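Local coordinates for hypothetical protein ST1066 (Sulfolobus tokodaii, PDB 2PJZ) that probably binds and hydrolyses ATP as the nucleotide-binding subunit of an ABC transporter, putatively one for cobalt, at residues Leu26-Glu31 and Gly175-Leu180. Sequence-based numbering, arbitrary orientation.
Sequences LEVNGE and GKEGIL
E177 reaches from the start of strand 177-182 to the turn that follows strand 17-28, and its carboxylate meets backbone there. CG stands anti to the backbone N (chi1 174°) and the chain stays extended at chi2, which carries the carboxylate to the turn. OE1 accepts the amide of G30 at 2.8 Å from G30 N; the bond is nearly straight (166° at the hydrogen), and the donor comes from the anti side, 30° out of the carboxylate plane. OE2 is bonded elsewhere, to the N-terminal amine of M1, so both oxygens are engaged. V28 and E177 run past one another in opposite senses, V28 CG1 lying 4.2 Å from E177 CG and 3.8 Å from the carbonyl O of G178. Farther along, L26 and I179 meet tip to tip, CD2 of L26 lying 3.9 Å from CD1 of I179. V33 of strand 32-36 touches both V28 and I179 and so extends this apolar patch. On the solvent side CG and CD of K176 already lie by the carbonyl O of G30, and the bend at chi3 keeps CE beside the same oxygen. Backbone joins backbone where G178 N donates to E31 O at 3.1 Å; E177 CA adds a CA-H...O contact to the same oxygen. This bond leads into the parallel pairing of strands 32-36 and 177-182, and the turn thereby links the antiparallel sheet to the mixed core sheet of the ABC ATPase fold. Replacing E177 with an alanine would probably leave the G30 amide and the M1 amine without the carboxylate that accepts both of them and let the turn shift. If the amine of M1 is protonated, as is likely, it would favour the ionised carboxylate, which ties the N-terminus to the turn joining the two sheets.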
loop_
_atom_site.group_PDB
_atom_site.type_symbol
_atom_site.label_atom_id
_atom_site.label_comp_id
_atom_site.label_asym_id
_atom_site.label_seq_id
_atom_site.Cartn_x
_atom_site.Cartn_y
_atom_site.Cartn_z
ATOM N N LEU A 26 -11.952 6.410 -5.267
ATOM C CA LEU A 26 -10.629 6.437 -5.872
ATOM C C LEU A 26 -10.680 5.735 -7.232
ATOM O O LEU A 26 -11.306 4.686 -7.337
ATOM C CB LEU A 26 -9.612 5.697 -4.979
ATOM C CG LEU A 26 -8.182 5.524 -5.497
ATOM C CD1 LEU A 26 -7.486 6.866 -5.526
ATOM C CD2 LEU A 26 -7.385 4.536 -4.657
ATOM N N GLU A 27 -9.980 6.261 -8.244
ATOM C CA GLU A 27 -9.789 5.498 -9.494
ATOM C C GLU A 27 -8.312 5.508 -9.775
ATOM O O GLU A 27 -7.660 6.573 -9.689
ATOM C CB GLU A 27 -10.623 6.062 -10.700
ATOM C CG GLU A 27 -12.109 5.953 -10.419
ATOM C CD GLU A 27 -13.054 6.117 -11.582
ATOM O OE1 GLU A 27 -12.617 6.615 -12.644
ATOM O OE2 GLU A 27 -14.251 5.727 -11.399
ATOM N N VAL A 28 -7.772 4.325 -10.044
ATOM C CA VAL A 28 -6.355 4.158 -10.346
ATOM C C VAL A 28 -6.242 3.417 -11.667
ATOM O O VAL A 28 -6.832 2.342 -11.828
ATOM C CB VAL A 28 -5.648 3.315 -9.269
ATOM C CG1 VAL A 28 -4.177 3.127 -9.630
ATOM C CG2 VAL A 28 -5.744 4.014 -7.920
ATOM N N ASN A 29 -5.482 3.967 -12.608
ATOM C CA ASN A 29 -5.220 3.190 -13.822
ATOM C C ASN A 29 -3.823 3.423 -14.343
ATOM O O ASN A 29 -3.381 4.574 -14.411
ATOM C CB ASN A 29 -6.249 3.480 -14.908
ATOM C CG ASN A 29 -6.199 4.892 -15.408
ATOM O OD1 ASN A 29 -6.736 5.792 -14.779
ATOM N ND2 ASN A 29 -5.589 5.094 -16.589
ATOM N N GLY A 30 -3.149 2.334 -14.698
ATOM C CA GLY A 30 -1.922 2.399 -15.494
ATOM C C GLY A 30 -0.699 2.840 -14.707
ATOM O O GLY A 30 0.366 3.098 -15.300
ATOM N N GLU A 31 -0.811 2.884 -13.378
ATOM C CA GLU A 31 0.277 3.422 -12.534
ATOM C C GLU A 31 0.062 2.883 -11.118
ATOM O O GLU A 31 -1.053 2.497 -10.785
ATOM C CB GLU A 31 0.250 4.964 -12.499
ATOM C CG GLU A 31 -0.975 5.585 -11.807
ATOM C CD GLU A 31 -1.022 7.098 -11.916
ATOM O OE1 GLU A 31 0.022 7.746 -11.710
ATOM O OE2 GLU A 31 -2.098 7.641 -12.220
ATOM N N GLY A 175 4.397 -5.239 -11.684
ATOM C CA GLY A 175 3.058 -4.671 -11.405
ATOM C C GLY A 175 2.883 -3.201 -11.806
ATOM O O GLY A 175 2.928 -2.323 -10.965
ATOM N N LYS A 176 2.616 -2.920 -13.071
ATOM C CA LYS A 176 2.525 -1.534 -13.479
ATOM C C LYS A 176 1.471 -0.722 -12.748
ATOM O O LYS A 176 1.715 0.454 -12.468
ATOM C CB LYS A 176 2.306 -1.405 -14.990
ATOM C CG LYS A 176 2.275 0.071 -15.461
ATOM C CD LYS A 176 2.221 0.205 -16.978
ATOM C CE LYS A 176 0.803 0.135 -17.492
ATOM N NZ LYS A 176 0.864 0.319 -18.982
ATOM N N GLU A 177 0.324 -1.326 -12.436
ATOM C CA GLU A 177 -0.776 -0.574 -11.816
ATOM C C GLU A 177 -0.978 -1.115 -10.397
ATOM O O GLU A 177 -0.768 -2.311 -10.143
ATOM C CB GLU A 177 -2.067 -0.796 -12.603
ATOM C CG GLU A 177 -3.369 -0.203 -12.010
ATOM C CD GLU A 177 -4.539 -0.468 -12.936
ATOM O OE1 GLU A 177 -4.458 -0.069 -14.138
ATOM O OE2 GLU A 177 -5.537 -1.075 -12.478
ATOM N N GLY A 178 -1.396 -0.250 -9.489
ATOM C CA GLY A 178 -1.813 -0.759 -8.183
ATOM C C GLY A 178 -1.708 0.260 -7.094
ATOM O O GLY A 178 -1.654 1.478 -7.337
ATOM N N ILE A 179 -1.704 -0.240 -5.863
ATOM C CA ILE A 179 -1.792 0.636 -4.701
ATOM C C ILE A 179 -0.781 0.104 -3.722
ATOM O O ILE A 179 -0.727 -1.097 -3.462
ATOM C CB ILE A 179 -3.221 0.618 -4.069
ATOM C CG1 ILE A 179 -4.229 1.329 -4.989
ATOM C CG2 ILE A 179 -3.218 1.335 -2.660
ATOM C CD1 ILE A 179 -5.692 1.027 -4.586
ATOM N N LEU A 180 0.043 1.006 -3.183
ATOM C CA LEU A 180 1.012 0.650 -2.167
ATOM C C LEU A 180 0.605 1.440 -0.938
ATOM O O LEU A 180 0.474 2.641 -1.026
ATOM C CB LEU A 180 2.419 1.089 -2.603
ATOM C CG LEU A 180 3.615 0.675 -1.724
ATOM C CD1 LEU A 180 4.929 0.716 -2.538
ATOM C CD2 LEU A 180 3.743 1.565 -0.464
#